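Long-range contact in periplasmic protein-probably involved in high-affinity Fe2+ transport (Escherichia coli F11, PDB 5I0Y), which probably takes part in high-affinity iron uptake as a copper-binding periplasmic protein: residues G9-Y23 / W138-L152. The protein carries 1 engineered substitution. Residues are numbered along the deposited sequence; the frame is centred on the assembly and turned at random.
Sequences GEPVTMNEMELAAVY and WKPFDVSYEFKYVGL
Tyr-145 reaches from strand 141-149 onto the hairpin formed by 12-14 and 17-23, which its side chain touches from CB to hydroxyl. CG beside the backbone N (chi1 -56°) sends the ring toward Ala-21 and the Leu-19 carbonyl. Tyr-145 CB lies 4.4 Å from Ala-21 CB. The same methyl lies over one face of the ring, near CG and CD2, with Ala-21 CB 3.8 Å from the centroid of the Tyr-145 ring in a CH-pi contact. Along one edge, CD1 and CE1 come close to the carbonyl of Glu-10, with Glu-10 O 3.3 Å from Tyr-145 CE1. At the tip, Tyr-145 OH donates to Leu-19 O over 2.8 Å, descending on the carbonyl from above its plane (C=O...donor angle 95°). Val-12 N reaches Leu-19 O from the opposite face, so this oxygen serves both the hairpin and the tyrosine; a water donates in turn to the hydroxyl.

Near the hairpin turn, the amide of Asn-15 lies almost parallel to the indole of Trp-138, their planes 7° apart, and Asn-15 CB sits over the five-membered ring. Asn-15 OD1 rests above one face of Phe-141, 3.5 Å from Phe-141 CE2, while the methyl of Met-17 meets that ring's edge. Towards the other end, Tyr-23 receives the edge of Tyr-149 in an offset edge-to-face pair.

Tyr-145, Leu-19 and Ala-21 pack between two layers of the beta sandwich, with Asn-15 and Trp-138 at the turn end: 17-24 pairs with strand 43-51 on one side, whereas 141-149 borders strand 108-117, whose Tyr-114 and Ile-116 touch Ala-21 and Leu-19.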
loop_
_atom_site.group_PDB
_atom_site.type_symbol
_atom_site.label_atom_id
_atom_site.label_comp_id
_atom_site.label_asym_id
_atom_site.label_seq_id
_atom_site.Cartn_x
_atom_site.Cartn_y
_atom_site.Cartn_z
ATOM N N GLY B 9 -19.860 -12.332 -6.193
ATOM C CA GLY B 9 -19.832 -13.509 -5.340
ATOM C C GLY B 9 -19.526 -13.200 -3.894
ATOM O O GLY B 9 -19.674 -12.062 -3.423
ATOM N N GLU B 10 -19.096 -14.235 -3.191
ATOM C CA GLU B 10 -19.091 -14.266 -1.760
ATOM C C GLU B 10 -17.687 -13.968 -1.250
ATOM O O GLU B 10 -16.734 -14.587 -1.717
ATOM C CB GLU B 10 -19.499 -15.677 -1.374
ATOM C CG GLU B 10 -19.642 -15.952 0.099
ATOM C CD GLU B 10 -20.223 -17.335 0.344
ATOM O OE1 GLU B 10 -21.385 -17.582 -0.036
ATOM O OE2 GLU B 10 -19.517 -18.177 0.911
ATOM N N PRO B 11 -17.549 -13.044 -0.280
ATOM C CA PRO B 11 -16.208 -12.852 0.280
ATOM C C PRO B 11 -15.763 -14.076 1.045
ATOM O O PRO B 11 -16.602 -14.851 1.538
ATOM C CB PRO B 11 -16.384 -11.683 1.243
ATOM C CG PRO B 11 -17.818 -11.707 1.613
ATOM C CD PRO B 11 -18.567 -12.250 0.433
ATOM N N VAL B 12 -14.451 -14.269 1.107
ATOM C CA VAL B 12 -13.888 -15.415 1.804
ATOM C C VAL B 12 -12.777 -14.971 2.734
ATOM O O VAL B 12 -12.192 -13.894 2.564
ATOM C CB VAL B 12 -13.356 -16.499 0.838
ATOM C CG1 VAL B 12 -14.488 -17.181 0.073
ATOM C CG2 VAL B 12 -12.326 -15.932 -0.117
ATOM N N THR B 13 -12.489 -15.796 3.730
ATOM C CA THR B 13 -11.395 -15.513 4.634
ATOM C C THR B 13 -10.307 -16.534 4.397
ATOM O O THR B 13 -10.581 -17.731 4.280
ATOM C CB THR B 13 -11.830 -15.456 6.117
ATOM O OG1 THR B 13 -10.741 -14.958 6.909
ATOM C CG2 THR B 13 -12.250 -16.817 6.652
ATOM N N MET B 14 -9.076 -16.047 4.293
ATOM C CA MET B 14 -7.911 -16.875 4.038
ATOM C C MET B 14 -6.691 -16.127 4.530
ATOM O O MET B 14 -6.570 -14.921 4.298
ATOM C CB MET B 14 -7.771 -17.156 2.536
ATOM C CG MET B 14 -6.568 -17.998 2.164
ATOM S SD MET B 14 -6.707 -19.633 2.889
ATOM C CE MET B 14 -5.005 -20.184 2.821
ATOM N N ASN B 15 -5.798 -16.823 5.231
ATOM C CA ASN B 15 -4.549 -16.224 5.694
ATOM C C ASN B 15 -4.782 -14.963 6.515
ATOM O O ASN B 15 -4.024 -13.990 6.433
ATOM C CB ASN B 15 -3.600 -15.957 4.523
ATOM C CG ASN B 15 -3.065 -17.230 3.913
ATOM O OD1 ASN B 15 -2.980 -17.374 2.694
ATOM N ND2 ASN B 15 -2.704 -18.169 4.773
ATOM N N GLU B 16 -5.832 -14.986 7.328
ATOM C CA GLU B 16 -6.132 -13.889 8.240
ATOM C C GLU B 16 -6.433 -12.582 7.505
ATOM O O GLU B 16 -6.155 -11.473 7.990
ATOM C CB GLU B 16 -4.988 -13.725 9.255
ATOM C CG GLU B 16 -4.911 -14.864 10.271
ATOM C CD GLU B 16 -3.915 -15.978 9.992
ATOM O OE1 GLU B 16 -3.819 -16.845 10.891
ATOM O OE2 GLU B 16 -3.222 -16.038 8.951
ATOM N N MET B 17 -7.050 -12.748 6.341
ATOM C CA MET B 17 -7.565 -11.633 5.520
ATOM C C MET B 17 -8.973 -11.965 5.063
ATOM O O MET B 17 -9.299 -13.145 4.908
ATOM C CB MET B 17 -6.701 -11.412 4.271
ATOM C CG MET B 17 -5.250 -11.028 4.553
ATOM S SD MET B 17 -4.263 -11.021 3.050
ATOM C CE MET B 17 -4.182 -12.774 2.712
ATOM N N GLU B 18 -9.789 -10.943 4.840
ATOM C CA GLU B 18 -11.078 -11.107 4.167
ATOM C C GLU B 18 -10.895 -10.585 2.757
ATOM O O GLU B 18 -10.451 -9.449 2.576
ATOM C CB GLU B 18 -12.207 -10.360 4.888
ATOM C CG GLU B 18 -13.614 -10.791 4.466
ATOM C CD GLU B 18 -13.967 -12.218 4.873
ATOM O OE1 GLU B 18 -13.297 -12.784 5.752
ATOM O OE2 GLU B 18 -14.948 -12.773 4.309
ATOM N N LEU B 19 -11.213 -11.427 1.772
ATOM C CA LEU B 19 -10.954 -11.137 0.377
ATOM C C LEU B 19 -12.254 -11.174 -0.383
ATOM O O LEU B 19 -12.919 -12.207 -0.419
ATOM C CB LEU B 19 -9.978 -12.150 -0.213
ATOM C CG LEU B 19 -8.677 -12.328 0.578
ATOM C CD1 LEU B 19 -8.706 -13.559 1.481
ATOM C CD2 LEU B 19 -7.515 -12.413 -0.386
ATOM N N ALA B 20 -12.618 -10.047 -0.985
ATOM C CA ALA B 20 -13.858 -9.943 -1.758
ATOM C C ALA B 20 -13.565 -9.448 -3.167
ATOM O O ALA B 20 -12.616 -8.679 -3.383
ATOM C CB ALA B 20 -14.826 -8.990 -1.082
ATOM N N ALA B 21 -14.352 -9.914 -4.131
ATOM C CA ALA B 21 -14.327 -9.367 -5.478
ATOM C C ALA B 21 -15.510 -8.421 -5.592
ATOM O O ALA B 21 -16.603 -8.730 -5.121
ATOM C CB ALA B 21 -14.421 -10.484 -6.497
ATOM N N VAL B 22 -15.289 -7.256 -6.193
ATOM C CA VAL B 22 -16.377 -6.321 -6.440
ATOM C C VAL B 22 -16.148 -5.681 -7.789
ATOM O O VAL B 22 -15.058 -5.767 -8.352
ATOM C CB VAL B 22 -16.499 -5.228 -5.354
ATOM C CG1 VAL B 22 -16.896 -5.828 -4.012
ATOM C CG2 VAL B 22 -15.205 -4.442 -5.235
ATOM N N TYR B 23 -17.188 -5.054 -8.316
ATOM C CA TYR B 23 -17.078 -4.316 -9.564
ATOM C C TYR B 23 -17.942 -3.055 -9.531
ATOM O O TYR B 23 -18.852 -2.913 -8.725
ATOM C CB TYR B 23 -17.385 -5.200 -10.789
ATOM C CG TYR B 23 -18.792 -5.724 -10.846
ATOM C CD1 TYR B 23 -19.775 -5.076 -11.594
ATOM C CD2 TYR B 23 -19.148 -6.877 -10.161
ATOM C CE1 TYR B 23 -21.070 -5.563 -11.647
ATOM C CE2 TYR B 23 -20.441 -7.369 -10.206
ATOM C CZ TYR B 23 -21.393 -6.716 -10.954
ATOM O OH TYR B 23 -22.673 -7.230 -10.982
ATOM N N TRP B 138 2.472 -16.023 4.242
ATOM C CA TRP B 138 1.817 -17.132 3.570
ATOM C C TRP B 138 2.325 -17.300 2.163
ATOM O O TRP B 138 2.917 -16.381 1.591
ATOM C CB TRP B 138 0.314 -16.905 3.572
ATOM C CG TRP B 138 -0.080 -15.447 3.395
ATOM C CD1 TRP B 138 -0.381 -14.518 4.387
ATOM C CD2 TRP B 138 -0.214 -14.725 2.135
ATOM N NE1 TRP B 138 -0.704 -13.299 3.833
ATOM C CE2 TRP B 138 -0.614 -13.358 2.486
ATOM C CE3 TRP B 138 -0.075 -15.067 0.797
ATOM C CZ2 TRP B 138 -0.845 -12.398 1.513
ATOM C CZ3 TRP B 138 -0.315 -14.087 -0.182
ATOM C CH2 TRP B 138 -0.700 -12.789 0.179
ATOM N N LYS B 139 2.122 -18.493 1.606
ATOM C CA LYS B 139 2.522 -18.778 0.228
ATOM C C LYS B 139 1.463 -18.267 -0.739
ATOM O O LYS B 139 0.301 -18.104 -0.349
ATOM C CB LYS B 139 2.713 -20.288 0.019
ATOM C CG LYS B 139 3.927 -20.875 0.733
ATOM C CD LYS B 139 4.016 -22.385 0.563
ATOM C CE LYS B 139 5.035 -22.998 1.514
ATOM N NZ LYS B 139 4.472 -23.253 2.874
ATOM N N PRO B 140 1.856 -18.019 -2.005
ATOM C CA PRO B 140 0.880 -17.579 -3.004
ATOM C C PRO B 140 -0.339 -18.514 -3.046
ATOM O O PRO B 140 -0.218 -19.732 -2.835
ATOM C CB PRO B 140 1.674 -17.618 -4.322
ATOM C CG PRO B 140 3.103 -17.435 -3.912
ATOM C CD PRO B 140 3.218 -18.113 -2.572
ATOM N N PHE B 141 -1.511 -17.951 -3.290
ATOM C CA PHE B 141 -2.739 -18.734 -3.284
ATOM C C PHE B 141 -3.770 -18.102 -4.194
ATOM O O PHE B 141 -3.688 -16.896 -4.547
ATOM C CB PHE B 141 -3.289 -18.888 -1.861
ATOM C CG PHE B 141 -3.827 -17.600 -1.260
ATOM C CD1 PHE B 141 -5.196 -17.348 -1.232
ATOM C CD2 PHE B 141 -2.965 -16.653 -0.697
ATOM C CE1 PHE B 141 -5.697 -16.170 -0.692
ATOM C CE2 PHE B 141 -3.470 -15.471 -0.148
ATOM C CZ PHE B 141 -4.835 -15.239 -0.142
ATOM N N ASP B 142 -4.765 -18.911 -4.539
ATOM C CA ASP B 142 -5.923 -18.478 -5.295
ATOM C C ASP B 142 -7.154 -18.332 -4.417
ATOM O O ASP B 142 -7.329 -19.048 -3.431
ATOM C CB ASP B 142 -6.282 -19.513 -6.367
ATOM C CG ASP B 142 -5.370 -19.482 -7.582
ATOM O OD1 ASP B 142 -4.457 -18.629 -7.680
ATOM O OD2 ASP B 142 -5.590 -20.322 -8.473
ATOM N N VAL B 143 -8.021 -17.420 -4.825
ATOM C CA VAL B 143 -9.363 -17.346 -4.287
ATOM C C VAL B 143 -10.343 -17.186 -5.442
ATOM O O VAL B 143 -10.067 -16.459 -6.403
ATOM C CB VAL B 143 -9.493 -16.208 -3.264
ATOM C CG1 VAL B 143 -8.972 -14.893 -3.826
ATOM C CG2 VAL B 143 -10.927 -16.091 -2.821
ATOM N N SER B 144 -11.459 -17.912 -5.377
ATOM C CA SER B 144 -12.452 -17.885 -6.462
ATOM C C SER B 144 -13.827 -17.393 -6.055
ATOM O O SER B 144 -14.230 -17.506 -4.881
ATOM C CB SER B 144 -12.598 -19.264 -7.086
ATOM O OG SER B 144 -11.393 -19.645 -7.719
ATOM N N TYR B 145 -14.539 -16.864 -7.052
ATOM C CA TYR B 145 -15.840 -16.213 -6.854
ATOM C C TYR B 145 -16.735 -16.591 -8.008
ATOM O O TYR B 145 -16.257 -16.705 -9.132
ATOM C CB TYR B 145 -15.677 -14.677 -6.838
ATOM C CG TYR B 145 -14.693 -14.215 -5.799
ATOM C CD1 TYR B 145 -15.095 -14.024 -4.481
ATOM C CD2 TYR B 145 -13.361 -14.007 -6.118
ATOM C CE1 TYR B 145 -14.192 -13.632 -3.503
ATOM C CE2 TYR B 145 -12.455 -13.598 -5.160
ATOM C CZ TYR B 145 -12.873 -13.424 -3.855
ATOM O OH TYR B 145 -11.983 -13.022 -2.894
ATOM N N GLU B 146 -18.021 -16.762 -7.730
ATOM C CA GLU B 146 -19.023 -17.007 -8.767
ATOM C C GLU B 146 -20.093 -15.938 -8.669
ATOM O O GLU B 146 -20.556 -15.601 -7.591
ATOM C CB GLU B 146 -19.641 -18.396 -8.614
ATOM C CG GLU B 146 -18.678 -19.536 -8.913
ATOM C CD GLU B 146 -19.313 -20.914 -8.887
ATOM O OE1 GLU B 146 -20.511 -21.028 -8.561
ATOM O OE2 GLU B 146 -18.599 -21.892 -9.196
ATOM N N PHE B 147 -20.463 -15.375 -9.807
ATOM C CA PHE B 147 -21.414 -14.281 -9.814
ATOM C C PHE B 147 -22.159 -14.217 -11.131
ATOM O O PHE B 147 -21.655 -14.674 -12.154
ATOM C CB PHE B 147 -20.728 -12.927 -9.485
ATOM C CG PHE B 147 -19.685 -12.486 -10.488
ATOM C CD1 PHE B 147 -19.948 -11.420 -11.345
ATOM C CD2 PHE B 147 -18.428 -13.089 -10.546
ATOM C CE1 PHE B 147 -18.996 -10.993 -12.260
ATOM C CE2 PHE B 147 -17.472 -12.666 -11.456
ATOM C CZ PHE B 147 -17.754 -11.612 -12.310
ATOM N N LYS B 148 -23.350 -13.631 -11.076
ATOM C CA LYS B 148 -24.122 -13.344 -12.272
ATOM C C LYS B 148 -23.886 -11.894 -12.681
ATOM O O LYS B 148 -24.113 -10.964 -11.903
ATOM C CB LYS B 148 -25.601 -13.631 -12.040
ATOM C CG LYS B 148 -26.400 -13.699 -13.332
ATOM C CD LYS B 148 -27.890 -13.638 -13.064
ATOM C CE LYS B 148 -28.670 -13.479 -14.358
ATOM N NZ LYS B 148 -29.956 -12.748 -14.179
ATOM N N TYR B 149 -23.390 -11.708 -13.893
ATOM C CA TYR B 149 -23.169 -10.379 -14.445
ATOM C C TYR B 149 -24.280 -10.028 -15.431
ATOM O O TYR B 149 -24.490 -10.746 -16.408
ATOM C CB TYR B 149 -21.802 -10.303 -15.139
ATOM C CG TYR B 149 -21.568 -8.995 -15.847
ATOM C CD1 TYR B 149 -21.397 -7.817 -15.123
ATOM C CD2 TYR B 149 -21.534 -8.931 -17.239
ATOM C CE1 TYR B 149 -21.194 -6.613 -15.771
ATOM C CE2 TYR B 149 -21.332 -7.734 -17.890
ATOM C CZ TYR B 149 -21.162 -6.582 -17.153
ATOM O OH TYR B 149 -20.974 -5.403 -17.818
ATOM N N VAL B 150 -24.978 -8.924 -15.172
ATOM C CA VAL B 150 -26.086 -8.490 -16.029
ATOM C C VAL B 150 -25.812 -7.133 -16.667
ATOM O O VAL B 150 -26.548 -6.679 -17.546
ATOM C CB VAL B 150 -27.446 -8.490 -15.279
ATOM C CG1 VAL B 150 -27.897 -9.917 -14.988
ATOM C CG2 VAL B 150 -27.394 -7.662 -14.003
ATOM N N GLY B 151 -24.716 -6.513 -16.240
ATOM C CA GLY B 151 -24.393 -5.164 -16.639
ATOM C C GLY B 151 -24.652 -4.211 -15.491
ATOM O O GLY B 151 -25.006 -4.620 -14.373
ATOM N N LEU B 152 -24.478 -2.931 -15.769
ATOM C CA LEU B 152 -24.635 -1.908 -14.746
ATOM C C LEU B 152 -25.843 -1.048 -15.064
ATOM O O LEU B 152 -26.383 -1.117 -16.171
ATOM C CB LEU B 152 -23.374 -1.048 -14.662
ATOM C CG LEU B 152 -22.100 -1.806 -14.284
ATOM C CD1 LEU B 152 -20.895 -0.921 -14.549
ATOM C CD2 LEU B 152 -22.150 -2.246 -12.828
HETATM O O HOH W 1 -18.555 -16.698 -4.806
HETATM O O HOH W 2 -16.341 -16.868 -3.173
HETATM O O HOH W 3 -1.886 -12.067 6.279
HETATM O O HOH W 4 -1.427 -19.336 1.469
HETATM O O HOH W 5 -10.223 -10.601 -3.345
HETATM O O HOH W 6 -24.342 -7.025 -13.100
#